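Local coordinates for glycoside hydrolase family 43 (Halothermothrix orenii, PDB 4QQS), which hydrolyses glycosidic bonds as a thermostable family-43 glycoside hydrolase with alpha-L-arabinofuranosidase activity, and probably takes part in xylan degradation, at residues Gly11-Tyr19 / Tyr27-Ile35; Ser266-Thr274 / Arg285-Tyr293. All coordinates share one frame; numbering follows the deposited sequence.

Contact 1 (Gly11-Tyr19 / Tyr27-Ile35); sequences GITGIGDPY and YYLYATSAI
Tyr19 and Tyr30 meet as an antiparallel hydrogen-bonded pair, and with Leu29 and Thr32 they carry most of the contact between Gly11-Tyr19 and Tyr27-Ile35. Tyr19 N lies 2.9 Å from Tyr30 O with an N-H...O angle of 167°, and Tyr30 N returns an equally short bond to Tyr19 O. Both side chains project from the same sheet face, where Tyr30 CD1 comes to the edge of the Tyr19 ring, 4.3 Å from Tyr19 CD1. Their hydroxyls bond outside the pair, Tyr19 OH to Val76 O and Tyr30 OH to Pro106 O.

Leu29 meets the first segment with both methyls. Its CG stands opposite the backbone N (chi1 162°), and the two methyls part: CD1 packs on Pro18 CB at 3.6 Å, while CD2 meets Ile12 CD1 tip to tip at 3.5 Å, tighter than usual for two carbons.

At the far end Gly16 pairs with Thr32. Gly16 N bonds Thr32 O at 3.0 Å, whereas the return bond from Thr32 N is weak, bent to 120°. Between the two pairs the register slips by one residue, a beta bulge that accompanies the positive phi of Asp17. Asp17, the predicted proton acceptor, receives a 2.6 Å hydrogen bond from Thr32 OG1 on the anti lone pair of OD1. Thr32 OG1 in turn bonds Ala73 N, so this second-shell threonine ties the carboxylate to the next sheet.

The segments belong to the hairpin of strands 16-23 and 26-32 in a four-stranded antiparallel sheet. Strand 38-44 pairs beyond Tyr27-Ile35, strand 72-79 packs against Tyr19 and Tyr30, and Val287 of strand 285-295 touches Ile12, Ile15 and Leu29.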
ATOM      1  N   GLY A  11      -3.790  18.012  -3.543  1.00 11.99           N
ATOM      2  CA  GLY A  11      -3.963  18.156  -4.972  1.00 12.87           C
ATOM      3  C   GLY A  11      -2.984  17.325  -5.774  1.00 12.85           C
ATOM      4  O   GLY A  11      -2.547  17.729  -6.852  1.00 13.86           O
ATOM      5  N   ILE A  12      -2.641  16.159  -5.246  1.00 12.96           N
ATOM      6  CA  ILE A  12      -1.678  15.287  -5.881  1.00 13.60           C
ATOM      7  C   ILE A  12      -2.416  14.329  -6.799  1.00 13.59           C
ATOM      8  O   ILE A  12      -3.194  13.503  -6.335  1.00 13.72           O
ATOM      9  CB  ILE A  12      -0.897  14.490  -4.830  1.00 14.54           C
ATOM     10  CG1 ILE A  12      -0.142  15.432  -3.891  1.00 16.03           C
ATOM     11  CG2 ILE A  12       0.074  13.536  -5.502  1.00 14.92           C
ATOM     12  CD1 ILE A  12       0.371  14.746  -2.658  1.00 16.63           C
ATOM     13  N   THR A  13      -2.195  14.476  -8.098  1.00 13.32           N
ATOM     14  CA  THR A  13      -2.848  13.650  -9.093  1.00 13.15           C
ATOM     15  C   THR A  13      -1.793  12.948  -9.935  1.00 12.13           C
ATOM     16  O   THR A  13      -0.594  13.168  -9.773  1.00 13.06           O
ATOM     17  CB  THR A  13      -3.797  14.467  -9.983  1.00 14.84           C
ATOM     18  OG1 THR A  13      -3.017  15.329 -10.819  1.00 16.02           O
ATOM     19  CG2 THR A  13      -4.787  15.287  -9.140  1.00 15.02           C
ATOM     20  N   GLY A  14      -2.254  12.065 -10.810  1.00 11.60           N
ATOM     21  CA  GLY A  14      -1.361  11.273 -11.636  1.00 11.40           C
ATOM     22  C   GLY A  14      -0.589  10.239 -10.836  1.00 10.26           C
ATOM     23  O   GLY A  14       0.517   9.847 -11.228  1.00 11.26           O
ATOM     24  N   ILE A  15      -1.170   9.788  -9.728  1.00  9.39           N
ATOM     25  CA  ILE A  15      -0.507   8.831  -8.868  1.00  8.87           C
ATOM     26  C   ILE A  15      -1.363   7.602  -8.638  1.00  8.36           C
ATOM     27  O   ILE A  15      -2.488   7.507  -9.135  1.00  8.71           O
ATOM     28  CB  ILE A  15      -0.072   9.479  -7.526  1.00  9.08           C
ATOM     29  CG1 ILE A  15      -1.253  10.014  -6.709  1.00  9.41           C
ATOM     30  CG2 ILE A  15       0.908  10.599  -7.800  1.00 10.34           C
ATOM     31  CD1 ILE A  15      -2.150   8.999  -6.010  1.00  9.67           C
ATOM     32  N   GLY A  16      -0.808   6.658  -7.879  1.00  8.28           N
ATOM     33  CA  GLY A  16      -1.579   5.616  -7.235  1.00  8.35           C
ATOM     34  C   GLY A  16      -0.822   5.154  -6.004  1.00  7.70           C
ATOM     35  O   GLY A  16       0.364   5.427  -5.858  1.00  8.32           O
ATOM     36  N   ASP A  17      -1.497   4.454  -5.112  1.00  8.06           N
ATOM     37  CA  ASP A  17      -0.855   3.620  -4.112  1.00  7.97           C
ATOM     38  C   ASP A  17      -0.082   4.468  -3.090  1.00  7.57           C
ATOM     39  O   ASP A  17       1.125   4.327  -2.915  1.00  8.65           O
ATOM     40  CB  ASP A  17       0.040   2.580  -4.791  1.00  8.66           C
ATOM     41  CG  ASP A  17      -0.641   1.907  -5.979  1.00  8.50           C
ATOM     42  OD1 ASP A  17       0.036   1.729  -7.023  1.00  9.88           O
ATOM     43  OD2 ASP A  17      -1.833   1.567  -5.871  1.00  9.60           O
ATOM     44  N   PRO A  18      -0.782   5.370  -2.401  1.00  7.85           N
ATOM     45  CA  PRO A  18      -0.080   6.305  -1.514  1.00  8.36           C
ATOM     46  C   PRO A  18       0.366   5.682  -0.199  1.00  8.17           C
ATOM     47  O   PRO A  18      -0.466   5.213   0.570  1.00 10.28           O
ATOM     48  CB  PRO A  18      -1.135   7.379  -1.260  1.00  9.12           C
ATOM     49  CG  PRO A  18      -2.429   6.651  -1.347  1.00  8.90           C
ATOM     50  CD  PRO A  18      -2.221   5.679  -2.476  1.00  8.33           C
ATOM     51  N   TYR A  19       1.660   5.737   0.066  1.00  7.44           N
ATOM     52  CA  TYR A  19       2.217   5.192   1.293  1.00  7.38           C
ATOM     53  C   TYR A  19       2.795   6.338   2.104  1.00  7.37           C
ATOM     54  O   TYR A  19       3.675   7.028   1.618  1.00  7.95           O
ATOM     55  CB  TYR A  19       3.309   4.167   0.975  1.00  7.64           C
ATOM     56  CG  TYR A  19       3.879   3.577   2.238  1.00  8.31           C
ATOM     57  CD1 TYR A  19       4.855   4.254   2.941  1.00 10.36           C
ATOM     58  CD2 TYR A  19       3.418   2.387   2.750  1.00  9.78           C
ATOM     59  CE1 TYR A  19       5.375   3.769   4.104  1.00 12.54           C
ATOM     60  CE2 TYR A  19       3.957   1.868   3.932  1.00 11.24           C
ATOM     61  CZ  TYR A  19       4.936   2.582   4.595  1.00 12.93           C
ATOM     62  OH  TYR A  19       5.501   2.128   5.762  1.00 15.57           O
ATOM     63  N   TYR A  27       5.845  13.941   7.764  1.00 10.11           N
ATOM     64  CA  TYR A  27       5.232  12.882   6.986  1.00  9.30           C
ATOM     65  C   TYR A  27       5.812  12.857   5.595  1.00  8.88           C
ATOM     66  O   TYR A  27       5.980  13.894   4.964  1.00  9.68           O
ATOM     67  CB  TYR A  27       3.727  13.097   6.901  1.00  9.61           C
ATOM     68  CG  TYR A  27       3.034  13.066   8.238  1.00  9.71           C
ATOM     69  CD1 TYR A  27       2.892  14.214   8.995  1.00 10.67           C
ATOM     70  CD2 TYR A  27       2.539  11.877   8.749  1.00  9.53           C
ATOM     71  CE1 TYR A  27       2.257  14.191  10.224  1.00 11.26           C
ATOM     72  CE2 TYR A  27       1.889  11.832   9.968  1.00  9.89           C
ATOM     73  CZ  TYR A  27       1.759  12.997  10.710  1.00 10.70           C
ATOM     74  OH  TYR A  27       1.113  13.011  11.930  1.00 11.53           O
ATOM     75  N   TYR A  28       6.067  11.642   5.124  1.00  8.47           N
ATOM     76  CA  TYR A  28       6.641  11.403   3.805  1.00  8.52           C
ATOM     77  C   TYR A  28       5.718  10.472   3.049  1.00  8.20           C
ATOM     78  O   TYR A  28       5.440   9.365   3.509  1.00  8.85           O
ATOM     79  CB  TYR A  28       8.042  10.796   3.923  1.00  9.32           C
ATOM     80  CG  TYR A  28       8.944  11.702   4.714  1.00  9.61           C
ATOM     81  CD1 TYR A  28       9.611  12.747   4.098  1.00 10.41           C
ATOM     82  CD2 TYR A  28       9.089  11.555   6.089  1.00 10.15           C
ATOM     83  CE1 TYR A  28      10.418  13.602   4.815  1.00 11.15           C
ATOM     84  CE2 TYR A  28       9.885  12.412   6.824  1.00 10.90           C
ATOM     85  CZ  TYR A  28      10.555  13.436   6.184  1.00 11.43           C
ATOM     86  OH  TYR A  28      11.363  14.290   6.919  1.00 12.74           O
ATOM     87  N   LEU A  29       5.214  10.959   1.922  1.00  8.30           N
ATOM     88  CA  LEU A  29       4.339  10.213   1.050  1.00  7.92           C
ATOM     89  C   LEU A  29       5.122   9.754  -0.162  1.00  7.60           C
ATOM     90  O   LEU A  29       5.748  10.562  -0.836  1.00  8.14           O
ATOM     91  CB  LEU A  29       3.191  11.122   0.602  1.00  9.08           C
ATOM     92  CG  LEU A  29       2.392  10.704  -0.640  1.00 12.12           C
ATOM     93  CD1 LEU A  29       1.533   9.562  -0.264  1.00 12.38           C
ATOM     94  CD2 LEU A  29       1.553  11.831  -1.187  1.00 12.77           C
ATOM     95  N   TYR A  30       5.072   8.455  -0.432  1.00  7.25           N
ATOM     96  CA  TYR A  30       5.683   7.842  -1.601  1.00  7.37           C
ATOM     97  C   TYR A  30       4.550   7.199  -2.381  1.00  7.45           C
ATOM     98  O   TYR A  30       3.647   6.631  -1.780  1.00  8.67           O
ATOM     99  CB  TYR A  30       6.703   6.772  -1.189  1.00  7.41           C
ATOM    100  CG  TYR A  30       7.714   7.227  -0.160  1.00  7.67           C
ATOM    101  CD1 TYR A  30       7.417   7.188   1.193  1.00  8.01           C
ATOM    102  CD2 TYR A  30       8.959   7.707  -0.535  1.00  7.98           C
ATOM    103  CE1 TYR A  30       8.320   7.599   2.142  1.00  8.55           C
ATOM    104  CE2 TYR A  30       9.879   8.121   0.420  1.00  8.80           C
ATOM    105  CZ  TYR A  30       9.543   8.065   1.760  1.00  9.02           C
ATOM    106  OH  TYR A  30      10.412   8.466   2.745  1.00  9.83           O
ATOM    107  N   ALA A  31       4.578   7.257  -3.704  1.00  7.43           N
ATOM    108  CA  ALA A  31       3.475   6.734  -4.496  1.00  7.49           C
ATOM    109  C   ALA A  31       3.945   6.259  -5.849  1.00  7.21           C
ATOM    110  O   ALA A  31       4.979   6.700  -6.358  1.00  7.87           O
ATOM    111  CB  ALA A  31       2.387   7.800  -4.678  1.00  7.82           C
ATOM    112  N   THR A  32       3.166   5.361  -6.444  1.00  7.78           N
ATOM    113  CA  THR A  32       3.254   5.119  -7.882  1.00  8.02           C
ATOM    114  C   THR A  32       3.075   6.471  -8.570  1.00  7.77           C
ATOM    115  O   THR A  32       2.130   7.204  -8.279  1.00  8.75           O
ATOM    116  CB  THR A  32       2.169   4.138  -8.327  1.00  8.20           C
ATOM    117  OG1 THR A  32       2.314   2.934  -7.575  1.00  8.02           O
ATOM    118  CG2 THR A  32       2.266   3.845  -9.803  1.00  8.68           C
ATOM    119  N   SER A  33       4.010   6.820  -9.445  1.00  8.23           N
ATOM    120  CA  SER A  33       4.115   8.192  -9.907  1.00  9.10           C
ATOM    121  C   SER A  33       4.864   8.180 -11.234  1.00  9.72           C
ATOM    122  O   SER A  33       4.239   8.066 -12.291  1.00 10.53           O
ATOM    123  CB  SER A  33       4.768   9.045  -8.802  1.00  9.01           C
ATOM    124  OG  SER A  33       5.952   8.441  -8.280  1.00  8.89           O
ATOM    125  N   ALA A  34       6.191   8.208 -11.179  1.00  9.64           N
ATOM    126  CA  ALA A  34       7.034   8.172 -12.374  1.00  9.94           C
ATOM    127  C   ALA A  34       7.207   6.719 -12.836  1.00  9.75           C
ATOM    128  O   ALA A  34       8.274   6.099 -12.649  1.00  9.89           O
ATOM    129  CB  ALA A  34       8.369   8.807 -12.074  1.00 10.68           C
ATOM    130  N   ILE A  35       6.153   6.170 -13.430  1.00 10.11           N
ATOM    131  CA  ILE A  35       6.071   4.725 -13.639  1.00 10.12           C
ATOM    132  C   ILE A  35       7.182   4.169 -14.520  1.00  9.93           C
ATOM    133  O   ILE A  35       7.468   2.983 -14.445  1.00 10.09           O
ATOM    134  CB  ILE A  35       4.693   4.308 -14.213  1.00 11.35           C
ATOM    135  CG1 ILE A  35       4.349   5.133 -15.458  1.00 13.27           C
ATOM    136  CG2 ILE A  35       3.618   4.434 -13.139  1.00 11.56           C
ATOM    137  CD1 ILE A  35       3.122   4.659 -16.218  1.00 15.09           C
TER
HETATM  138  O   HOH W   1       1.357   7.313 -12.003  1.00 19.22           O

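Contact 2 (Ser266-Thr274 / Arg285-Tyr293); sequences SELFVVYHT and RTVNIDRLY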
ATOM      1  N   SER A 266      -2.562  10.900  18.508  1.00 12.67           N
ATOM      2  CA  SER A 266      -3.776  10.472  19.195  1.00 12.61           C
ATOM      3  C   SER A 266      -4.811   9.731  18.358  1.00 12.04           C
ATOM      4  O   SER A 266      -5.712   9.124  18.936  1.00 13.35           O
ATOM      5  CB  SER A 266      -4.467  11.677  19.825  1.00 13.12           C
ATOM      6  OG  SER A 266      -5.056  12.484  18.822  1.00 12.68           O
ATOM      7  N   GLU A 267      -4.713   9.785  17.034  1.00 11.50           N
ATOM      8  CA  GLU A 267      -5.727   9.173  16.181  1.00 11.41           C
ATOM      9  C   GLU A 267      -5.096   8.692  14.876  1.00 10.29           C
ATOM     10  O   GLU A 267      -4.138   9.275  14.384  1.00 11.33           O
ATOM     11  CB  GLU A 267      -6.890  10.141  15.908  1.00 11.87           C
ATOM     12  CG  GLU A 267      -6.471  11.396  15.174  1.00 12.62           C
ATOM     13  CD  GLU A 267      -7.597  12.370  14.888  1.00 12.97           C
ATOM     14  OE1 GLU A 267      -8.767  12.089  15.224  1.00 14.86           O
ATOM     15  OE2 GLU A 267      -7.291  13.439  14.323  1.00 12.14           O
ATOM     16  N   LEU A 268      -5.662   7.625  14.327  1.00  9.09           N
ATOM     17  CA  LEU A 268      -5.193   7.034  13.084  1.00  9.30           C
ATOM     18  C   LEU A 268      -5.912   7.630  11.877  1.00  8.37           C
ATOM     19  O   LEU A 268      -7.101   7.975  11.926  1.00  8.79           O
ATOM     20  CB  LEU A 268      -5.416   5.521  13.093  1.00 10.76           C
ATOM     21  CG  LEU A 268      -4.664   4.712  14.154  1.00 13.01           C
ATOM     22  CD1 LEU A 268      -5.042   3.243  14.033  1.00 14.84           C
ATOM     23  CD2 LEU A 268      -3.140   4.895  14.038  1.00 14.66           C
ATOM     24  N   PHE A 269      -5.158   7.719  10.783  1.00  7.92           N
ATOM     25  CA  PHE A 269      -5.692   8.058   9.473  1.00  7.95           C
ATOM     26  C   PHE A 269      -5.349   6.969   8.471  1.00  7.33           C
ATOM     27  O   PHE A 269      -4.211   6.494   8.408  1.00  8.38           O
ATOM     28  CB  PHE A 269      -5.131   9.392   8.971  1.00  8.45           C
ATOM     29  CG  PHE A 269      -5.853  10.580   9.542  1.00  8.50           C
ATOM     30  CD1 PHE A 269      -5.559  11.044  10.815  1.00  9.02           C
ATOM     31  CD2 PHE A 269      -6.868  11.188   8.831  1.00  9.00           C
ATOM     32  CE1 PHE A 269      -6.263  12.100  11.361  1.00 10.45           C
ATOM     33  CE2 PHE A 269      -7.578  12.238   9.384  1.00  9.86           C
ATOM     34  CZ  PHE A 269      -7.268  12.689  10.643  1.00 10.15           C
ATOM     35  N   VAL A 270      -6.345   6.618   7.665  1.00  7.16           N
ATOM     36  CA  VAL A 270      -6.123   5.862   6.453  1.00  7.19           C
ATOM     37  C   VAL A 270      -5.793   6.853   5.336  1.00  7.24           C
ATOM     38  O   VAL A 270      -6.410   7.916   5.229  1.00  8.36           O
ATOM     39  CB  VAL A 270      -7.363   4.984   6.092  1.00  8.20           C
ATOM     40  CG1 VAL A 270      -8.649   5.798   5.925  1.00  9.24           C
ATOM     41  CG2 VAL A 270      -7.097   4.157   4.868  1.00  8.61           C
ATOM     42  N   VAL A 271      -4.782   6.511   4.544  1.00  6.86           N
ATOM     43  CA  VAL A 271      -4.347   7.299   3.404  1.00  6.84           C
ATOM     44  C   VAL A 271      -4.609   6.426   2.185  1.00  6.57           C
ATOM     45  O   VAL A 271      -4.112   5.312   2.112  1.00  7.12           O
ATOM     46  CB  VAL A 271      -2.860   7.661   3.489  1.00  7.77           C
ATOM     47  CG1 VAL A 271      -2.490   8.544   2.310  1.00  8.47           C
ATOM     48  CG2 VAL A 271      -2.531   8.354   4.826  1.00  8.46           C
ATOM     49  N   TYR A 272      -5.419   6.905   1.248  1.00  6.42           N
ATOM     50  CA  TYR A 272      -5.915   6.073   0.163  1.00  6.42           C
ATOM     51  C   TYR A 272      -6.077   6.894  -1.103  1.00  6.42           C
ATOM     52  O   TYR A 272      -6.193   8.119  -1.046  1.00  7.34           O
ATOM     53  CB  TYR A 272      -7.249   5.408   0.556  1.00  6.73           C
ATOM     54  CG  TYR A 272      -8.366   6.383   0.848  1.00  7.00           C
ATOM     55  CD1 TYR A 272      -8.469   7.020   2.080  1.00  7.24           C
ATOM     56  CD2 TYR A 272      -9.309   6.675  -0.120  1.00  7.49           C
ATOM     57  CE1 TYR A 272      -9.497   7.928   2.341  1.00  7.84           C
ATOM     58  CE2 TYR A 272     -10.348   7.574   0.134  1.00  7.86           C
ATOM     59  CZ  TYR A 272     -10.431   8.205   1.357  1.00  7.84           C
ATOM     60  OH  TYR A 272     -11.464   9.096   1.557  1.00  8.96           O
ATOM     61  N   HIS A 273      -6.092   6.219  -2.244  1.00  6.45           N
ATOM     62  CA  HIS A 273      -6.334   6.919  -3.489  1.00  6.61           C
ATOM     63  C   HIS A 273      -7.777   6.775  -3.943  1.00  6.67           C
ATOM     64  O   HIS A 273      -8.479   5.876  -3.525  1.00  7.04           O
ATOM     65  CB  HIS A 273      -5.361   6.515  -4.589  1.00  7.05           C
ATOM     66  CG  HIS A 273      -5.462   5.106  -5.077  1.00  6.93           C
ATOM     67  ND1 HIS A 273      -6.596   4.450  -5.520  1.00  9.39           N
ATOM     68  CD2 HIS A 273      -4.437   4.259  -5.263  1.00  6.09           C
ATOM     69  CE1 HIS A 273      -6.235   3.234  -5.927  1.00  6.97           C
ATOM     70  NE2 HIS A 273      -4.933   3.111  -5.793  1.00  8.90           N
ATOM     71  N   THR A 274      -8.200   7.720  -4.778  1.00  6.86           N
ATOM     72  CA  THR A 274      -9.457   7.633  -5.522  1.00  7.33           C
ATOM     73  C   THR A 274      -9.190   8.108  -6.950  1.00  7.69           C
ATOM     74  O   THR A 274      -8.178   8.743  -7.226  1.00  8.61           O
ATOM     75  CB  THR A 274     -10.560   8.512  -4.904  1.00  8.28           C
ATOM     76  OG1 THR A 274     -10.088   9.858  -4.820  1.00  9.38           O
ATOM     77  CG2 THR A 274     -10.965   8.021  -3.533  1.00  8.93           C
ATOM     78  N   ARG A 285      -4.988   8.689 -10.342  1.00  8.97           N
ATOM     79  CA  ARG A 285      -5.618   8.735  -9.031  1.00  8.80           C
ATOM     80  C   ARG A 285      -5.010   9.860  -8.195  1.00  8.25           C
ATOM     81  O   ARG A 285      -4.006  10.477  -8.571  1.00  8.53           O
ATOM     82  CB  ARG A 285      -5.542   7.375  -8.345  1.00  9.38           C
ATOM     83  CG  ARG A 285      -6.437   6.366  -9.086  1.00 11.13           C
ATOM     84  CD  ARG A 285      -5.904   4.995  -9.235  1.00 13.13           C
ATOM     85  NE  ARG A 285      -4.552   4.917  -9.768  1.00 12.45           N
ATOM     86  CZ  ARG A 285      -3.858   3.806  -9.652  1.00 12.69           C
ATOM     87  NH1 ARG A 285      -4.430   2.763  -9.074  1.00 14.13           N
ATOM     88  NH2 ARG A 285      -2.621   3.725 -10.092  1.00 14.66           N
ATOM     89  N   THR A 286      -5.658  10.128  -7.069  1.00  8.68           N
ATOM     90  CA  THR A 286      -5.345  11.259  -6.226  1.00  8.93           C
ATOM     91  C   THR A 286      -5.403  10.828  -4.756  1.00  7.98           C
ATOM     92  O   THR A 286      -6.024   9.828  -4.422  1.00  8.64           O
ATOM     93  CB  THR A 286      -6.285  12.438  -6.551  1.00 10.44           C
ATOM     94  OG1 THR A 286      -5.845  13.632  -5.898  1.00 10.79           O
ATOM     95  CG2 THR A 286      -7.703  12.136  -6.153  1.00 10.76           C
ATOM     96  N   VAL A 287      -4.718  11.569  -3.893  1.00  8.30           N
ATOM     97  CA  VAL A 287      -4.502  11.212  -2.505  1.00  8.21           C
ATOM     98  C   VAL A 287      -5.593  11.761  -1.590  1.00  7.73           C
ATOM     99  O   VAL A 287      -6.019  12.913  -1.735  1.00  8.64           O
ATOM    100  CB  VAL A 287      -3.125  11.755  -2.047  1.00  9.60           C
ATOM    101  CG1 VAL A 287      -2.867  11.440  -0.587  1.00 11.40           C
ATOM    102  CG2 VAL A 287      -2.000  11.186  -2.906  1.00 10.16           C
ATOM    103  N   ASN A 288      -6.008  10.941  -0.625  1.00  7.53           N
ATOM    104  CA  ASN A 288      -7.050  11.270   0.345  1.00  7.76           C
ATOM    105  C   ASN A 288      -6.660  10.741   1.705  1.00  7.55           C
ATOM    106  O   ASN A 288      -5.908   9.766   1.808  1.00  7.83           O
ATOM    107  CB  ASN A 288      -8.377  10.618  -0.024  1.00  7.98           C
ATOM    108  CG  ASN A 288      -8.809  10.939  -1.425  1.00  8.95           C
ATOM    109  OD1 ASN A 288      -9.471  11.941  -1.675  1.00 10.87           O
ATOM    110  ND2 ASN A 288      -8.375  10.130  -2.364  1.00  8.76           N
ATOM    111  N   ILE A 289      -7.202  11.359   2.752  1.00  7.75           N
ATOM    112  CA  ILE A 289      -7.070  10.843   4.108  1.00  8.04           C
ATOM    113  C   ILE A 289      -8.433  10.793   4.776  1.00  8.02           C
ATOM    114  O   ILE A 289      -9.334  11.576   4.448  1.00  8.62           O
ATOM    115  CB  ILE A 289      -6.088  11.677   4.973  1.00  8.18           C
ATOM    116  CG1 ILE A 289      -6.647  13.071   5.283  1.00  9.42           C
ATOM    117  CG2 ILE A 289      -4.714  11.745   4.293  1.00  8.87           C
ATOM    118  CD1 ILE A 289      -5.738  13.890   6.160  1.00  9.98           C
ATOM    119  N   ASP A 290      -8.603   9.886   5.730  1.00  7.78           N
ATOM    120  CA  ASP A 290      -9.790   9.911   6.574  1.00  7.96           C
ATOM    121  C   ASP A 290      -9.511   9.155   7.866  1.00  7.71           C
ATOM    122  O   ASP A 290      -8.569   8.370   7.962  1.00  8.03           O
ATOM    123  CB  ASP A 290     -11.030   9.338   5.847  1.00  8.24           C
ATOM    124  CG  ASP A 290     -11.815  10.384   5.051  1.00  8.39           C
ATOM    125  OD1 ASP A 290     -12.093  11.483   5.591  1.00  9.28           O
ATOM    126  OD2 ASP A 290     -12.204  10.076   3.891  1.00  8.75           O
ATOM    127  N   ARG A 291     -10.339   9.409   8.873  1.00  8.29           N
ATOM    128  CA  ARG A 291     -10.148   8.823  10.188  1.00  8.35           C
ATOM    129  C   ARG A 291     -10.465   7.334  10.198  1.00  8.11           C
ATOM    130  O   ARG A 291     -11.470   6.907   9.644  1.00  9.61           O
ATOM    131  CB  ARG A 291     -10.996   9.568  11.219  1.00  9.16           C
ATOM    132  CG  ARG A 291     -10.416  10.937  11.527  1.00 10.29           C
ATOM    133  CD  ARG A 291     -11.264  11.755  12.525  1.00 11.72           C
ATOM    134  NE  ARG A 291     -10.445  12.863  13.024  1.00 12.78           N
ATOM    135  CZ  ARG A 291     -10.271  14.036  12.424  1.00 13.34           C
ATOM    136  NH1 ARG A 291     -10.965  14.375  11.347  1.00 13.50           N
ATOM    137  NH2 ARG A 291      -9.404  14.895  12.933  1.00 13.96           N
ATOM    138  N   LEU A 292      -9.581   6.589  10.855  1.00  8.08           N
ATOM    139  CA  LEU A 292      -9.642   5.141  10.987  1.00  8.15           C
ATOM    140  C   LEU A 292      -9.690   4.829  12.478  1.00  8.56           C
ATOM    141  O   LEU A 292      -8.935   5.417  13.249  1.00  9.66           O
ATOM    142  CB  LEU A 292      -8.365   4.549  10.389  1.00  8.50           C
ATOM    143  CG  LEU A 292      -8.249   3.036  10.357  1.00  9.26           C
ATOM    144  CD1 LEU A 292      -9.201   2.467   9.319  1.00  9.99           C
ATOM    145  CD2 LEU A 292      -6.833   2.628  10.034  1.00 10.88           C
ATOM    146  N   TYR A 293     -10.566   3.924  12.901  1.00  8.98           N
ATOM    147  CA  TYR A 293     -10.707   3.629  14.327  1.00  9.87           C
ATOM    148  C   TYR A 293     -11.307   2.247  14.523  1.00  9.34           C
ATOM    149  O   TYR A 293     -11.888   1.678  13.611  1.00 10.03           O
ATOM    150  CB  TYR A 293     -11.573   4.694  15.018  1.00 10.54           C
ATOM    151  CG  TYR A 293     -13.001   4.757  14.511  1.00 11.17           C
ATOM    152  CD1 TYR A 293     -13.310   5.407  13.327  1.00 12.38           C
ATOM    153  CD2 TYR A 293     -14.047   4.180  15.229  1.00 11.22           C
ATOM    154  CE1 TYR A 293     -14.613   5.479  12.859  1.00 13.36           C
ATOM    155  CE2 TYR A 293     -15.357   4.264  14.780  1.00 12.37           C
ATOM    156  CZ  TYR A 293     -15.638   4.910  13.589  1.00 13.54           C
ATOM    157  OH  TYR A 293     -16.932   4.985  13.113  1.00 15.42           O
TER
HETATM  158  O   HOH W   2      -7.786   6.146  15.666  1.00 17.37           O
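Arg291 grips Glu267 side-on in a salt bridge: NE reaches OE1 at 2.9 Å, within the guanidinium plane but above that of the carboxylate, while NH2 bonds OE2 on its syn side. The pair closes one end of an antiparallel beta hairpin, strands 268-275 and 285-295, the central strands of a four-stranded sheet in the five-bladed propeller. Arg291 is extended from CG to NE, which lays its guanidinium beside Phe269, with CZ of the ring over the guanidinium centre and the two planes 64° apart. With an alanine here, the Glu267 carboxylate would probably lose its charged mate, and Phe269 CZ its contacts with CG and the guanidinium.

A second polar group lies farther along. Tyr272 OH donates to Asp290 OD2 at 2.6 Å, on the anti side of the carboxylate, and Asp290 OD1 is bonded by Tyr5 and Thr305. Asn288 ND2 spans two acceptors, Thr274 OG1 at 3.0 Å and Tyr272 O at 3.2 Å; the latter also accepts from Asn288 N, so two donors converge on one buried carbonyl. These bonds help fix the amide 23° from the plane of the Tyr272 ring.

Backbone bonds join Val270 with Asp290, Tyr272 with Asn288 and Thr274 with Thr286. On the face bearing Val271, Val287 and Ile289, Val271 splits its methyls, CG1 against Val287 CG1 and CG2 against Ile289 CG2, both at 4.1 Å. Arg285 CD sits over the His273 ring, and Asn288 CB lies 3.6 Å from the Tyr272 ring centroid, 19° off its normal, a CH-pi contact.

Contact 1 closes before contact 2 opens along the chain, yet their centres are only 13 Å apart. Each is a hairpin within its own four-stranded antiparallel sheet, 16-23 to 51-58 for the first and 257-261 to 298-302 for the second, so sheets from the two ends of the chain meet side by side, consistent with closure of the propeller ring. Direct bonds cross the seam: Thr286 OG1 to Ile12 O at 2.7 Å and Arg285 N to Ile15 O at 3.0 Å, both probable hydrogen bonds. His273 NE2 also makes a weak hydrogen bond to Asp17 OD2, so contact 2 borders the predicted proton acceptor and may help to orient it.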